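Local atomic coordinates of single-stranded DNA specific exonuclease RecJ (PDB entry 2ZXR), a protein that degrades single-stranded DNA exonucleolytically in the 5' to 3' direction, using divalent metal ions, preferably magnesium, and shows no detectable activity on single-stranded RNA. Residues 315-318 / 319-323; 344-347 / 348-352; 648-651 / 652-656. All blocks are in the same frame, centred on the assembly; numbering follows the deposited sequence.

Contact 1 (315-318 / 319-323)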
# COMPACT_ATOMS: atom_id res chain seq x y z
N GLU A 315 13.66 18.91 -8.06
CA GLU A 315 12.83 19.37 -9.15
C GLU A 315 13.71 19.78 -10.35
O GLU A 315 13.38 19.44 -11.48
CB GLU A 315 11.93 20.51 -8.70
CG GLU A 315 10.63 20.54 -9.49
CD GLU A 315 9.75 19.29 -9.24
OE1 GLU A 315 8.98 18.93 -10.15
OE2 GLU A 315 9.80 18.68 -8.14
N ALA A 316 14.82 20.48 -10.12
CA ALA A 316 15.68 20.84 -11.24
C ALA A 316 16.30 19.58 -11.89
O ALA A 316 16.42 19.51 -13.11
CB ALA A 316 16.81 21.80 -10.79
N MET A 317 16.67 18.57 -11.11
CA MET A 317 17.25 17.37 -11.71
C MET A 317 16.23 16.61 -12.55
O MET A 317 16.52 16.20 -13.69
CB MET A 317 17.82 16.43 -10.65
CG MET A 317 18.52 15.23 -11.25
SD MET A 317 19.23 14.14 -10.02
CE MET A 317 20.67 15.12 -9.53
N LEU A 318 15.04 16.41 -11.98
CA LEU A 318 13.97 15.70 -12.67
C LEU A 318 13.58 16.50 -13.94
O LEU A 318 13.38 15.92 -15.00
CB LEU A 318 12.78 15.55 -11.73
CG LEU A 318 11.54 14.72 -12.06
CD1 LEU A 318 10.59 15.59 -12.83
CD2 LEU A 318 11.88 13.45 -12.84
N ARG A 319 13.51 17.82 -13.83
CA ARG A 319 13.16 18.61 -15.00
C ARG A 319 14.18 18.36 -16.11
O ARG A 319 13.81 18.19 -17.27
CB ARG A 319 13.12 20.10 -14.64
CG ARG A 319 12.69 20.96 -15.80
CD ARG A 319 12.56 22.43 -15.42
NE ARG A 319 12.13 23.22 -16.59
CZ ARG A 319 10.88 23.32 -17.03
NH1 ARG A 319 9.88 22.68 -16.42
NH2 ARG A 319 10.63 24.05 -18.10
N LYS A 320 15.46 18.30 -15.77
CA LYS A 320 16.49 18.04 -16.78
C LYS A 320 16.54 16.59 -17.27
O LYS A 320 16.81 16.33 -18.45
CB LYS A 320 17.87 18.36 -16.24
CG LYS A 320 18.98 17.94 -17.21
CD LYS A 320 20.34 18.03 -16.56
CE LYS A 320 20.59 19.41 -16.00
NZ LYS A 320 21.88 19.42 -15.25
N LEU A 321 16.31 15.65 -16.37
CA LEU A 321 16.41 14.24 -16.73
C LEU A 321 15.18 13.56 -17.31
O LEU A 321 15.30 12.81 -18.26
CB LEU A 321 16.92 13.45 -15.51
CG LEU A 321 18.43 13.21 -15.36
CD1 LEU A 321 19.26 14.35 -15.98
CD2 LEU A 321 18.76 13.03 -13.88
N LEU A 322 14.01 13.82 -16.74
CA LEU A 322 12.79 13.18 -17.21
C LEU A 322 12.56 13.27 -18.72
O LEU A 322 12.04 12.34 -19.33
CB LEU A 322 11.57 13.77 -16.48
CG LEU A 322 10.22 13.14 -16.86
CD1 LEU A 322 10.21 11.65 -16.51
CD2 LEU A 322 9.09 13.88 -16.11
N PRO A 323 12.90 14.41 -19.34
CA PRO A 323 12.69 14.50 -20.79
C PRO A 323 13.56 13.51 -21.58
O PRO A 323 13.30 13.26 -22.77
CB PRO A 323 13.06 15.94 -21.11
CG PRO A 323 12.78 16.67 -19.81
CD PRO A 323 13.29 15.71 -18.77

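Contact 2 (344-347 / 348-352)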
# COMPACT_ATOMS: atom_id res chain seq x y z
N MET A 344 19.41 12.30 -6.16
CA MET A 344 19.14 11.38 -7.27
C MET A 344 18.27 10.17 -6.94
O MET A 344 17.54 9.68 -7.79
CB MET A 344 20.46 10.93 -7.97
CG MET A 344 21.52 10.26 -7.08
SD MET A 344 23.18 9.85 -7.88
CE MET A 344 22.85 10.03 -9.59
N GLY A 345 18.32 9.69 -5.70
CA GLY A 345 17.51 8.54 -5.34
C GLY A 345 16.02 8.80 -5.58
O GLY A 345 15.33 7.98 -6.22
N ILE A 346 15.52 9.92 -5.07
CA ILE A 346 14.11 10.25 -5.27
C ILE A 346 13.81 10.59 -6.75
O ILE A 346 12.75 10.24 -7.26
CB ILE A 346 13.65 11.42 -4.35
CG1 ILE A 346 13.60 10.94 -2.88
CG2 ILE A 346 12.21 11.90 -4.79
CD1 ILE A 346 13.25 12.02 -1.87
N VAL A 347 14.73 11.26 -7.44
CA VAL A 347 14.52 11.57 -8.85
C VAL A 347 14.40 10.25 -9.63
O VAL A 347 13.58 10.12 -10.52
CB VAL A 347 15.68 12.42 -9.41
CG1 VAL A 347 15.50 12.63 -10.91
CG2 VAL A 347 15.72 13.75 -8.70
N ALA A 348 15.21 9.26 -9.27
CA ALA A 348 15.14 7.96 -9.94
C ALA A 348 13.77 7.30 -9.70
O ALA A 348 13.18 6.75 -10.63
CB ALA A 348 16.25 7.05 -9.44
N SER A 349 13.27 7.32 -8.46
CA SER A 349 11.98 6.71 -8.17
C SER A 349 10.88 7.45 -8.94
O SER A 349 9.95 6.84 -9.48
CB SER A 349 11.67 6.75 -6.67
OG SER A 349 12.54 5.91 -5.95
N ARG A 350 10.99 8.77 -8.97
CA ARG A 350 9.99 9.53 -9.69
C ARG A 350 10.03 9.20 -11.19
O ARG A 350 8.99 9.15 -11.84
CB ARG A 350 10.18 11.03 -9.43
CG ARG A 350 9.78 11.41 -8.00
CD ARG A 350 9.91 12.91 -7.76
NE ARG A 350 8.89 13.66 -8.49
CZ ARG A 350 8.80 14.99 -8.49
NH1 ARG A 350 9.68 15.72 -7.82
NH2 ARG A 350 7.81 15.58 -9.16
N ILE A 351 11.21 8.94 -11.73
CA ILE A 351 11.27 8.59 -13.16
C ILE A 351 10.70 7.20 -13.37
O ILE A 351 9.97 6.96 -14.33
CB ILE A 351 12.72 8.62 -13.69
CG1 ILE A 351 13.21 10.07 -13.69
CG2 ILE A 351 12.77 8.00 -15.11
CD1 ILE A 351 14.66 10.29 -14.15
N LEU A 352 11.06 6.28 -12.49
CA LEU A 352 10.56 4.93 -12.60
C LEU A 352 9.02 4.93 -12.57
O LEU A 352 8.37 4.12 -13.24
CB LEU A 352 11.09 4.09 -11.45
CG LEU A 352 10.55 2.68 -11.28
CD1 LEU A 352 11.64 1.80 -10.69
CD2 LEU A 352 9.29 2.69 -10.39

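Contact 3 (648-651 / 652-656)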
# COMPACT_ATOMS: atom_id res chain seq x y z
N GLU A 648 -17.85 -16.76 -10.44
CA GLU A 648 -17.48 -16.69 -9.03
C GLU A 648 -18.65 -16.18 -8.22
O GLU A 648 -18.97 -16.72 -7.14
CB GLU A 648 -16.27 -15.77 -8.85
CG GLU A 648 -15.91 -15.56 -7.40
CD GLU A 648 -14.74 -14.62 -7.22
OE1 GLU A 648 -14.73 -13.54 -7.86
OE2 GLU A 648 -13.85 -14.96 -6.42
N ALA A 649 -19.26 -15.12 -8.74
CA ALA A 649 -20.39 -14.48 -8.09
C ALA A 649 -21.57 -15.43 -7.96
O ALA A 649 -22.34 -15.37 -6.99
CB ALA A 649 -20.80 -13.25 -8.88
N LEU A 650 -21.73 -16.30 -8.95
CA LEU A 650 -22.83 -17.25 -8.94
C LEU A 650 -22.62 -18.24 -7.80
O LEU A 650 -23.56 -18.58 -7.09
CB LEU A 650 -22.94 -17.97 -10.29
CG LEU A 650 -24.08 -19.00 -10.41
CD1 LEU A 650 -25.39 -18.41 -9.90
CD2 LEU A 650 -24.21 -19.43 -11.85
N LEU A 651 -21.38 -18.69 -7.60
CA LEU A 651 -21.10 -19.61 -6.49
C LEU A 651 -21.47 -18.94 -5.15
O LEU A 651 -22.07 -19.57 -4.28
CB LEU A 651 -19.63 -20.00 -6.47
CG LEU A 651 -19.11 -20.74 -7.71
CD1 LEU A 651 -17.68 -21.21 -7.41
CD2 LEU A 651 -20.01 -21.95 -8.03
N ALA A 652 -21.12 -17.67 -4.99
CA ALA A 652 -21.44 -17.00 -3.73
C ALA A 652 -22.96 -16.89 -3.63
O ALA A 652 -23.54 -17.01 -2.54
CB ALA A 652 -20.78 -15.59 -3.67
N TYR A 653 -23.59 -16.66 -4.78
CA TYR A 653 -25.04 -16.54 -4.86
C TYR A 653 -25.74 -17.81 -4.35
O TYR A 653 -26.71 -17.72 -3.60
CB TYR A 653 -25.48 -16.25 -6.29
CG TYR A 653 -26.99 -16.16 -6.47
CD1 TYR A 653 -27.69 -15.05 -6.05
CD2 TYR A 653 -27.70 -17.22 -7.04
CE1 TYR A 653 -29.08 -14.98 -6.19
CE2 TYR A 653 -29.10 -17.16 -7.19
CZ TYR A 653 -29.77 -16.03 -6.75
OH TYR A 653 -31.15 -15.96 -6.87
N TRP A 654 -25.26 -18.99 -4.77
CA TRP A 654 -25.88 -20.25 -4.30
C TRP A 654 -25.74 -20.26 -2.77
O TRP A 654 -26.68 -20.58 -2.05
CB TRP A 654 -25.15 -21.51 -4.76
CG TRP A 654 -24.89 -21.74 -6.23
CD1 TRP A 654 -23.70 -22.20 -6.79
CD2 TRP A 654 -25.81 -21.64 -7.30
NE1 TRP A 654 -23.85 -22.39 -8.13
CE2 TRP A 654 -25.13 -22.05 -8.48
CE3 TRP A 654 -27.14 -21.24 -7.39
CZ2 TRP A 654 -25.74 -22.08 -9.73
CZ3 TRP A 654 -27.73 -21.26 -8.61
CH2 TRP A 654 -27.03 -21.68 -9.78
N GLU A 655 -24.54 -19.95 -2.29
CA GLU A 655 -24.29 -19.95 -0.86
C GLU A 655 -25.16 -18.99 -0.05
O GLU A 655 -25.81 -19.41 0.92
CB GLU A 655 -22.82 -19.68 -0.57
CG GLU A 655 -22.05 -20.95 -0.30
CD GLU A 655 -22.83 -21.91 0.60
OE1 GLU A 655 -23.07 -21.59 1.79
OE2 GLU A 655 -23.23 -22.99 0.10
N VAL A 656 -25.20 -17.72 -0.42
CA VAL A 656 -26.01 -16.76 0.32
C VAL A 656 -27.49 -17.06 0.26
O VAL A 656 -28.32 -16.22 0.62
CB VAL A 656 -25.82 -15.31 -0.19
CG1 VAL A 656 -24.40 -14.89 0.00
CG2 VAL A 656 -26.24 -15.20 -1.64

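Contact 1 (315-318 / 319-323)
Met317 and Leu321, one helical turn apart, meet at the tight spot of this contact: CG of Met317 lies 3.4 Å from CD2 of Leu321, closer than two such carbons usually sit. The methionine starts with CG opposite its own nitrogen (chi1 -176°) and stays extended to SD, which passes 4.0 Å from the same Leu321 CD2. Leu321 has chi1 -92°, off the usual staggered position, which may be related to the close approach. Both residues are buried, and the flexible, unbranched methionine and the branched, apolar leucine suit such a face. The backbone here is regular: Leu321 N donates to Met317 O at 2.7 Å, and Leu322 N to Leu318 O at 2.8 Å.

The neighbouring pair is more relaxed. Leu318 and Leu322 run side by side and point the same way, with Leu318 CD2 at 3.7 Å from Leu322 CB and Leu318 CD1 at 4.0 Å from Leu322 CD2. On the solvent side stand Ala316, Arg319 and Lys320. Arg319 and Lys320 give only their CB atoms to the preceding turn, Arg319 CB resting 3.2 Å from Glu315 O, while their long charged chains lead off the helix; Lys320 NZ makes a weak, long ion pair with Asp336.

Pro323 has no N-H to donate. These turns belong to helix 293-321, laid against helix 341-355: Met317 packs on Val343, Met344 and Val347, Leu318 on Ile351, and Glu315 makes a salt bridge to Arg350. Met317 and Leu321 also touch Asp336, in the loop just after strand 332-335.

Contact 2 (344-347 / 348-352)
Arg350 reaches back along its helix to Ile346, and its aliphatic part does the touching. From CB, 3.5 Å from Ile346 O, the chain goes to CG, which comes within 3.3 Å of that same carbonyl oxygen. CD then passes 3.9 Å from Ile346 CG2, the two side chains crossing at a slant. Here the chain bends (chi3 71°), and NE and the guanidinium group leave the turn; NH1 forms a salt bridge to Glu314 of helix 293-321. Arginine suits this place because its methylenes can lie on an isoleucine methyl while its charge is spent on a second helix. The Ile346 methyl is presented by the branch at CB, which sets CG2 opposite the backbone nitrogen.

On the buried side Val347 and Ile351 meet more lightly, CG1 of Val347 being 4.1 Å from CD1 of Ile351. The first branch carbon of the isoleucine, CG1, lies 3.2 Å from Val347 O, the oxygen that also accepts the Ile351 N-H at 2.9 Å. Ala348 has a small side chain whose CB lies 3.4 Å from Met344 O, and it faces the sheet through Leu361 and Arg370. The backbone hydrogen bonds run from the N-H of residue i+4 to the C=O of residue i, among them Arg350 N to Ile346 O.

Two faces result: Met344 and Ala348 pack on strand 359-363, Ile346 and Val347 touch helix 293-321, and Ile351 touches both. Helix 341-355 follows strand 332-335 and leads to the parallel strand 359-363, which makes it the crossover helix of a beta-alpha-beta unit in the DHHA1 domain.

Contact 3 (648-651 / 652-656)
Leu650 lies across the Trp654 indole one turn further on, and this CH-pi contact is the heart of the arrangement. Leu650 CD1 stands 3.7 Å from the centroid of the six-membered ring and only 12° off its normal, so the methyl sits over the face. The leucine gets there with CG opposite its backbone nitrogen, while the tryptophan turns the other way, CG beside its own nitrogen (chi1 -55°), which swings the indole back over the preceding turn. A broad flat ring suits this place, since its face can receive the methyl group. The carbonyl oxygen of Leu650, which accepts the Trp654 N-H, merely lies over the same face.

Apolar contacts widen the patch. Leu650 CG is 3.6 Å from Trp654 CZ2, and CD2 of Leu651 lies 3.9 Å from Trp654 CD1, in the five-membered ring. Leu650 CD1 also reaches Tyr653 CD2, at 3.9 Å, so a single leucine methyl serves two aromatic rings. Ala649 and Ala652 are small enough for a buried helix surface; Ala649 packs against Arg633 and Leu634 of helix 624-639.

Hydrogen bonding is mainly that of the main chain. Trp654 N donates to Leu650 O at 2.9 Å, and Glu655 N to Leu651 O at 3.2 Å, the N-H of the latter aimed nearly straight (169°). Trp654 NE1, by contrast, is buried with no polar partner in the model.

The carboxylates have partners elsewhere: Glu648 OE2 accepts from Leu12 N, and Glu655 forms a salt bridge with Arg658. The whole is an i to i+4 CH-pi contact within an alpha helix, near the C-terminal end of helix 643-655 in the RecJ C-terminal domain, with Tyr653 on helix 624-639 and Trp654 against Pro592 and Pro595.

Followed from the N terminus, the three contacts come in series; none nests within or crosses another, and each closes no more than a turn of helix. Contact 1 lies late in helix 293-321, after which the chain enters strand 332-335 and then helix 341-355, site of contact 2. These two touch, with centres about 10 Å apart, and tie the long helix to the beta-alpha-beta unit of the DHHA1 domain. The chain then runs through the remaining DHHA1 strands and the OB domain before contact 3, in the last helix, 643-655. That contact lies on the opposite side of the chain's centre, its centre about 45 Å from that of contact 2, and belongs to the C-terminal domain.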